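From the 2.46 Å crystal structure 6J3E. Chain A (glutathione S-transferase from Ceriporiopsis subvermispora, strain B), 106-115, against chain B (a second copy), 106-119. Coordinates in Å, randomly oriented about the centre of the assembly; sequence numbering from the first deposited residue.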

ATOM      1  N   PRO A 106      10.203  11.216 -10.424  1.00 56.07           N
ATOM      2  CA  PRO A 106       9.059  12.043  -9.991  1.00 61.00           C
ATOM      3  C   PRO A 106       7.693  11.463 -10.315  1.00 58.78           C
ATOM      4  O   PRO A 106       6.762  11.640  -9.522  1.00 57.06           O
ATOM      5  CB  PRO A 106       9.295  13.370 -10.732  1.00 55.03           C
ATOM      6  CG  PRO A 106      10.753  13.427 -10.901  1.00 54.18           C
ATOM      7  CD  PRO A 106      11.226  12.011 -11.117  1.00 50.65           C
ATOM      8  N   GLU A 107       7.534  10.803 -11.468  1.00 54.54           N
ATOM      9  CA  GLU A 107       6.242  10.219 -11.800  1.00 54.50           C
ATOM     10  C   GLU A 107       5.857   9.094 -10.849  1.00 57.30           C
ATOM     11  O   GLU A 107       4.685   8.705 -10.821  1.00 58.89           O
ATOM     12  CB  GLU A 107       6.246   9.688 -13.232  1.00 61.95           C
ATOM     13  CG  GLU A 107       6.098  10.747 -14.294  1.00 69.84           C
ATOM     14  CD  GLU A 107       5.842  10.167 -15.686  1.00 73.64           C
ATOM     15  OE1 GLU A 107       5.541   8.956 -15.798  1.00 71.04           O
ATOM     16  OE2 GLU A 107       5.939  10.937 -16.668  1.00 73.46           O
ATOM     17  N   THR A 108       6.809   8.575 -10.066  1.00 53.27           N
ATOM     18  CA  THR A 108       6.578   7.476  -9.132  1.00 53.40           C
ATOM     19  C   THR A 108       6.480   7.923  -7.683  1.00 51.97           C
ATOM     20  O   THR A 108       6.405   7.071  -6.791  1.00 50.18           O
ATOM     21  CB  THR A 108       7.693   6.434  -9.240  1.00 53.13           C
ATOM     22  OG1 THR A 108       8.925   6.998  -8.759  1.00 52.87           O
ATOM     23  CG2 THR A 108       7.860   5.974 -10.689  1.00 48.45           C
ATOM     24  N   ASP A 109       6.471   9.230  -7.422  1.00 54.02           N
ATOM     25  CA  ASP A 109       6.659   9.697  -6.052  1.00 51.35           C
ATOM     26  C   ASP A 109       5.445   9.390  -5.188  1.00 51.56           C
ATOM     27  O   ASP A 109       5.582   8.894  -4.059  1.00 54.59           O
ATOM     28  CB  ASP A 109       6.951  11.188  -6.041  1.00 55.06           C
ATOM     29  CG  ASP A 109       7.149  11.714  -4.651  1.00 55.19           C
ATOM     30  OD1 ASP A 109       6.143  11.959  -3.953  1.00 53.99           O
ATOM     31  OD2 ASP A 109       8.314  11.871  -4.254  1.00 55.11           O
ATOM     32  N   ALA A 110       4.243   9.697  -5.690  1.00 53.28           N
ATOM     33  CA  ALA A 110       3.037   9.361  -4.945  1.00 50.57           C
ATOM     34  C   ALA A 110       2.860   7.844  -4.838  1.00 48.37           C
ATOM     35  O   ALA A 110       2.473   7.336  -3.782  1.00 50.94           O
ATOM     36  CB  ALA A 110       1.828  10.031  -5.583  1.00 48.99           C
ATOM     37  N   LEU A 111       3.180   7.105  -5.897  1.00 49.26           N
ATOM     38  CA  LEU A 111       3.100   5.651  -5.838  1.00 47.15           C
ATOM     39  C   LEU A 111       4.081   5.076  -4.829  1.00 50.81           C
ATOM     40  O   LEU A 111       3.765   4.087  -4.147  1.00 50.67           O
ATOM     41  CB  LEU A 111       3.353   5.056  -7.217  1.00 51.57           C
ATOM     42  CG  LEU A 111       2.121   5.111  -8.103  1.00 51.97           C
ATOM     43  CD1 LEU A 111       2.478   4.759  -9.549  1.00 51.15           C
ATOM     44  CD2 LEU A 111       1.092   4.149  -7.567  1.00 51.76           C
ATOM     45  N   HIS A 112       5.276   5.674  -4.718  1.00 51.40           N
ATOM     46  CA  HIS A 112       6.224   5.256  -3.684  1.00 48.67           C
ATOM     47  C   HIS A 112       5.642   5.468  -2.297  1.00 48.59           C
ATOM     48  O   HIS A 112       5.723   4.585  -1.432  1.00 50.44           O
ATOM     49  CB  HIS A 112       7.542   6.018  -3.815  1.00 50.17           C
ATOM     50  CG  HIS A 112       8.610   5.267  -4.554  1.00 55.18           C
ATOM     51  ND1 HIS A 112       8.794   5.380  -5.917  1.00 48.92           N
ATOM     52  CD2 HIS A 112       9.554   4.399  -4.116  1.00 54.43           C
ATOM     53  CE1 HIS A 112       9.804   4.609  -6.285  1.00 54.77           C
ATOM     54  NE2 HIS A 112      10.287   4.008  -5.212  1.00 51.59           N
ATOM     55  N   ALA A 113       5.061   6.643  -2.062  1.00 47.34           N
ATOM     56  CA  ALA A 113       4.479   6.907  -0.751  1.00 50.28           C
ATOM     57  C   ALA A 113       3.381   5.908  -0.442  1.00 52.68           C
ATOM     58  O   ALA A 113       3.231   5.476   0.709  1.00 50.57           O
ATOM     59  CB  ALA A 113       3.930   8.329  -0.684  1.00 48.18           C
ATOM     60  N   ALA A 114       2.604   5.527  -1.464  1.00 45.25           N
ATOM     61  CA  ALA A 114       1.606   4.488  -1.267  1.00 46.45           C
ATOM     62  C   ALA A 114       2.277   3.143  -1.021  1.00 49.60           C
ATOM     63  O   ALA A 114       1.823   2.355  -0.186  1.00 47.98           O
ATOM     64  CB  ALA A 114       0.674   4.419  -2.470  1.00 48.35           C
ATOM     65  N   PHE A 115       3.372   2.862  -1.726  1.00 48.87           N
ATOM     66  CA  PHE A 115       4.060   1.606  -1.489  1.00 44.42           C
ATOM     67  C   PHE A 115       4.535   1.523  -0.048  1.00 47.59           C
ATOM     68  O   PHE A 115       4.407   0.478   0.598  1.00 47.59           O
ATOM     69  CB  PHE A 115       5.230   1.451  -2.461  1.00 44.77           C
ATOM     70  CG  PHE A 115       6.235   0.417  -2.035  1.00 47.43           C
ATOM     71  CD1 PHE A 115       6.061  -0.921  -2.368  1.00 46.07           C
ATOM     72  CD2 PHE A 115       7.359   0.775  -1.284  1.00 47.66           C
ATOM     73  CE1 PHE A 115       6.991  -1.880  -1.975  1.00 45.24           C
ATOM     74  CE2 PHE A 115       8.295  -0.190  -0.890  1.00 45.26           C
ATOM     75  CZ  PHE A 115       8.103  -1.513  -1.230  1.00 43.08           C
TER
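Chain B (106-119) PETDALHAAFNFAF

Chain B opens, as chain A does, with a 3-10 segment at 106-108 and runs as a helix from Asp109(B) through Phe119(B). Its phi/psi values in the helix stay near -65/-40, and the i to i+4 backbone bonds agree, for example Phe115(B) N to Leu111(B) O at 2.7 Å. The two helices point broadly the same way: their N-to-C directions differ by 49°, the signed crossing angle is also 49°, and the axes come within 8.5 Å. The nearest CA atoms match like with like at first, Thr108(A) to Thr108(B) at 7.1 Å and Leu111(A) to Leu111(B) at 6.0 Å, and then Ala114 of each chain pairs with Phe115 of the other.

Pro106(B) is out of reach of chain A. Glu107(B) points toward it, but OE1 of Glu107(B) lies 4.0 Å from OE1 of Glu107(A), an approach of like charges that supplies no favourable pairing. The backbones are still well apart at Thr108(B), whose CB is met at 4.1 Å by CD1 of Leu111(A). Asp109(B) is directed away and Ala110(B) is beyond contact.

Leu111(B) is the centre of the packing and has the largest covered area on its chain, 102 Å². Its CB is 3.9 Å from CB of Leu111(A), so the two side chains meet at their roots. Farther out, CD1 of Leu111(B) reaches CB of Thr108(A) at 3.9 Å and ND1 of His112(A) at 4.1 Å, while CD2 lies 3.8 Å from CB of Phe115(A). The methyls thus span one turn of chain A in each direction.

His112(B) starts away from chain A, yet its ring end returns, with CE1 4.1 Å from CD1 of Leu111(A). The bond from ND1 of His112(B) to O of Thr108(B), 3.1 Å with an N-H...O angle of 151°, ties the ring back to its own helix, and a second runs from the same ND1 to OG1 of Thr108(B) at 3.2 Å.

Ala113(B) makes no contact. CB of Ala114(B) sits at the edge of the Phe115(A) ring, 3.8 Å from CD1. Phe115(B) repeats this in reverse: its CD1 is 4.0 Å from CB of Ala114(A), again at the ring edge, and its CB is 3.8 Å from CD2 of Leu111(A). Asn116(B) and Phe117(B) are out of reach. Ala118(B) closes the contact, its CB 3.5 Å from O of Ala114(A). No hydrogen bond crosses between the stretches; apolar packing dominates the 523 Å² buried.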

ATOM      1  N   PRO B 106       4.306   0.481 -17.884  1.00 63.93           N
ATOM      2  CA  PRO B 106       5.017  -0.720 -17.409  1.00 61.45           C
ATOM      3  C   PRO B 106       5.943  -0.475 -16.235  1.00 63.21           C
ATOM      4  O   PRO B 106       5.947  -1.265 -15.284  1.00 60.52           O
ATOM      5  CB  PRO B 106       5.801  -1.159 -18.650  1.00 53.51           C
ATOM      6  CG  PRO B 106       4.959  -0.695 -19.790  1.00 63.14           C
ATOM      7  CD  PRO B 106       4.300   0.584 -19.354  1.00 61.30           C
ATOM      8  N   GLU B 107       6.745   0.593 -16.285  1.00 62.58           N
ATOM      9  CA  GLU B 107       7.663   0.890 -15.193  1.00 63.26           C
ATOM     10  C   GLU B 107       6.924   1.090 -13.868  1.00 63.42           C
ATOM     11  O   GLU B 107       7.539   0.948 -12.805  1.00 62.96           O
ATOM     12  CB  GLU B 107       8.509   2.124 -15.551  1.00 62.87           C
ATOM     13  CG  GLU B 107       7.821   3.466 -15.311  1.00 69.57           C
ATOM     14  CD  GLU B 107       7.193   4.066 -16.580  1.00 82.25           C
ATOM     15  OE1 GLU B 107       7.045   5.313 -16.650  1.00 84.96           O
ATOM     16  OE2 GLU B 107       6.853   3.287 -17.506  1.00 84.05           O
ATOM     17  N   THR B 108       5.620   1.389 -13.909  1.00 58.57           N
ATOM     18  CA  THR B 108       4.808   1.603 -12.717  1.00 57.00           C
ATOM     19  C   THR B 108       3.875   0.445 -12.424  1.00 55.18           C
ATOM     20  O   THR B 108       2.996   0.591 -11.565  1.00 54.76           O
ATOM     21  CB  THR B 108       3.953   2.876 -12.838  1.00 58.69           C
ATOM     22  OG1 THR B 108       2.809   2.618 -13.670  1.00 54.96           O
ATOM     23  CG2 THR B 108       4.744   4.022 -13.411  1.00 51.74           C
ATOM     24  N   ASP B 109       4.029  -0.693 -13.117  1.00 54.05           N
ATOM     25  CA  ASP B 109       3.058  -1.776 -12.967  1.00 54.50           C
ATOM     26  C   ASP B 109       3.062  -2.341 -11.546  1.00 53.74           C
ATOM     27  O   ASP B 109       2.004  -2.490 -10.926  1.00 52.64           O
ATOM     28  CB  ASP B 109       3.319  -2.894 -13.977  1.00 53.35           C
ATOM     29  CG  ASP B 109       2.226  -3.951 -13.951  1.00 51.72           C
ATOM     30  OD1 ASP B 109       2.304  -4.887 -13.136  1.00 48.92           O
ATOM     31  OD2 ASP B 109       1.245  -3.822 -14.712  1.00 55.56           O
ATOM     32  N   ALA B 110       4.247  -2.659 -11.015  1.00 53.12           N
ATOM     33  CA  ALA B 110       4.332  -3.252  -9.687  1.00 49.31           C
ATOM     34  C   ALA B 110       3.974  -2.252  -8.585  1.00 54.12           C
ATOM     35  O   ALA B 110       3.404  -2.649  -7.561  1.00 52.02           O
ATOM     36  CB  ALA B 110       5.730  -3.823  -9.464  1.00 46.60           C
ATOM     37  N   LEU B 111       4.294  -0.961  -8.758  1.00 50.86           N
ATOM     38  CA  LEU B 111       3.834   0.022  -7.778  1.00 46.34           C
ATOM     39  C   LEU B 111       2.311   0.148  -7.791  1.00 47.55           C
ATOM     40  O   LEU B 111       1.699   0.362  -6.743  1.00 47.12           O
ATOM     41  CB  LEU B 111       4.496   1.381  -8.029  1.00 48.74           C
ATOM     42  CG  LEU B 111       5.974   1.512  -7.632  1.00 49.05           C
ATOM     43  CD1 LEU B 111       6.618   2.792  -8.157  1.00 47.70           C
ATOM     44  CD2 LEU B 111       6.073   1.491  -6.146  1.00 49.54           C
ATOM     45  N   HIS B 112       1.682   0.013  -8.960  1.00 51.92           N
ATOM     46  CA  HIS B 112       0.222  -0.045  -9.020  1.00 50.74           C
ATOM     47  C   HIS B 112      -0.316  -1.251  -8.241  1.00 52.17           C
ATOM     48  O   HIS B 112      -1.347  -1.157  -7.552  1.00 51.63           O
ATOM     49  CB  HIS B 112      -0.244  -0.080 -10.486  1.00 51.55           C
ATOM     50  CG  HIS B 112      -0.596   1.262 -11.050  1.00 51.46           C
ATOM     51  ND1 HIS B 112       0.311   2.049 -11.730  1.00 55.70           N
ATOM     52  CD2 HIS B 112      -1.758   1.962 -11.031  1.00 55.28           C
ATOM     53  CE1 HIS B 112      -0.272   3.177 -12.097  1.00 50.03           C
ATOM     54  NE2 HIS B 112      -1.529   3.149 -11.687  1.00 55.40           N
ATOM     55  N   ALA B 113       0.375  -2.391  -8.311  1.00 46.81           N
ATOM     56  CA  ALA B 113      -0.064  -3.537  -7.516  1.00 49.74           C
ATOM     57  C   ALA B 113       0.069  -3.256  -6.019  1.00 46.84           C
ATOM     58  O   ALA B 113      -0.805  -3.634  -5.231  1.00 50.18           O
ATOM     59  CB  ALA B 113       0.726  -4.784  -7.905  1.00 45.08           C
ATOM     60  N   ALA B 114       1.154  -2.588  -5.613  1.00 43.79           N
ATOM     61  CA  ALA B 114       1.317  -2.192  -4.215  1.00 47.66           C
ATOM     62  C   ALA B 114       0.272  -1.165  -3.822  1.00 47.50           C
ATOM     63  O   ALA B 114      -0.255  -1.202  -2.701  1.00 48.08           O
ATOM     64  CB  ALA B 114       2.717  -1.621  -3.971  1.00 40.63           C
ATOM     65  N   PHE B 115      -0.039  -0.241  -4.737  1.00 46.85           N
ATOM     66  CA  PHE B 115      -1.040   0.775  -4.442  1.00 46.63           C
ATOM     67  C   PHE B 115      -2.394   0.128  -4.196  1.00 47.93           C
ATOM     68  O   PHE B 115      -3.100   0.492  -3.248  1.00 46.79           O
ATOM     69  CB  PHE B 115      -1.110   1.802  -5.581  1.00 46.94           C
ATOM     70  CG  PHE B 115      -2.389   2.601  -5.595  1.00 44.87           C
ATOM     71  CD1 PHE B 115      -2.502   3.781  -4.873  1.00 52.79           C
ATOM     72  CD2 PHE B 115      -3.484   2.160  -6.309  1.00 41.57           C
ATOM     73  CE1 PHE B 115      -3.690   4.506  -4.866  1.00 49.00           C
ATOM     74  CE2 PHE B 115      -4.670   2.860  -6.294  1.00 46.69           C
ATOM     75  CZ  PHE B 115      -4.775   4.034  -5.577  1.00 49.91           C
ATOM     76  N   ASN B 116      -2.769  -0.848  -5.028  1.00 49.42           N
ATOM     77  CA  ASN B 116      -4.052  -1.512  -4.831  1.00 47.86           C
ATOM     78  C   ASN B 116      -4.167  -2.115  -3.431  1.00 49.27           C
ATOM     79  O   ASN B 116      -5.208  -1.971  -2.775  1.00 47.66           O
ATOM     80  CB  ASN B 116      -4.288  -2.582  -5.895  1.00 43.91           C
ATOM     81  CG  ASN B 116      -5.663  -3.191  -5.759  1.00 50.93           C
ATOM     82  OD1 ASN B 116      -6.676  -2.541  -6.017  1.00 57.73           O
ATOM     83  ND2 ASN B 116      -5.712  -4.414  -5.277  1.00 61.78           N
ATOM     84  N   PHE B 117      -3.102  -2.757  -2.933  1.00 47.05           N
ATOM     85  CA  PHE B 117      -3.149  -3.255  -1.559  1.00 46.67           C
ATOM     86  C   PHE B 117      -3.242  -2.104  -0.564  1.00 48.31           C
ATOM     87  O   PHE B 117      -4.070  -2.135   0.355  1.00 47.23           O
ATOM     88  CB  PHE B 117      -1.936  -4.134  -1.244  1.00 49.12           C
ATOM     89  CG  PHE B 117      -1.885  -4.589   0.189  1.00 51.81           C
ATOM     90  CD1 PHE B 117      -2.895  -5.383   0.715  1.00 54.13           C
ATOM     91  CD2 PHE B 117      -0.840  -4.207   1.022  1.00 52.06           C
ATOM     92  CE1 PHE B 117      -2.863  -5.787   2.054  1.00 55.77           C
ATOM     93  CE2 PHE B 117      -0.800  -4.609   2.354  1.00 51.53           C
ATOM     94  CZ  PHE B 117      -1.811  -5.394   2.872  1.00 51.16           C
ATOM     95  N   ALA B 118      -2.396  -1.075  -0.728  1.00 46.12           N
ATOM     96  CA  ALA B 118      -2.456   0.080   0.163  1.00 45.40           C
ATOM     97  C   ALA B 118      -3.858   0.673   0.193  1.00 45.51           C
ATOM     98  O   ALA B 118      -4.426   0.897   1.268  1.00 46.70           O
ATOM     99  CB  ALA B 118      -1.434   1.138  -0.261  1.00 43.56           C
ATOM    100  N   PHE B 119      -4.454   0.876  -0.985  1.00 46.65           N
ATOM    101  CA  PHE B 119      -5.782   1.479  -1.087  1.00 46.41           C
ATOM    102  C   PHE B 119      -6.855   0.569  -0.507  1.00 47.95           C
ATOM    103  O   PHE B 119      -7.808   1.042   0.134  1.00 48.54           O
ATOM    104  CB  PHE B 119      -6.095   1.790  -2.550  1.00 45.30           C
ATOM    105  CG  PHE B 119      -7.481   2.343  -2.778  1.00 45.05           C
ATOM    106  CD1 PHE B 119      -8.568   1.496  -2.950  1.00 43.84           C
ATOM    107  CD2 PHE B 119      -7.687   3.711  -2.846  1.00 42.56           C
ATOM    108  CE1 PHE B 119      -9.841   1.994  -3.162  1.00 44.41           C
ATOM    109  CE2 PHE B 119      -8.948   4.217  -3.073  1.00 46.48           C
ATOM    110  CZ  PHE B 119     -10.031   3.349  -3.234  1.00 50.39           C
TER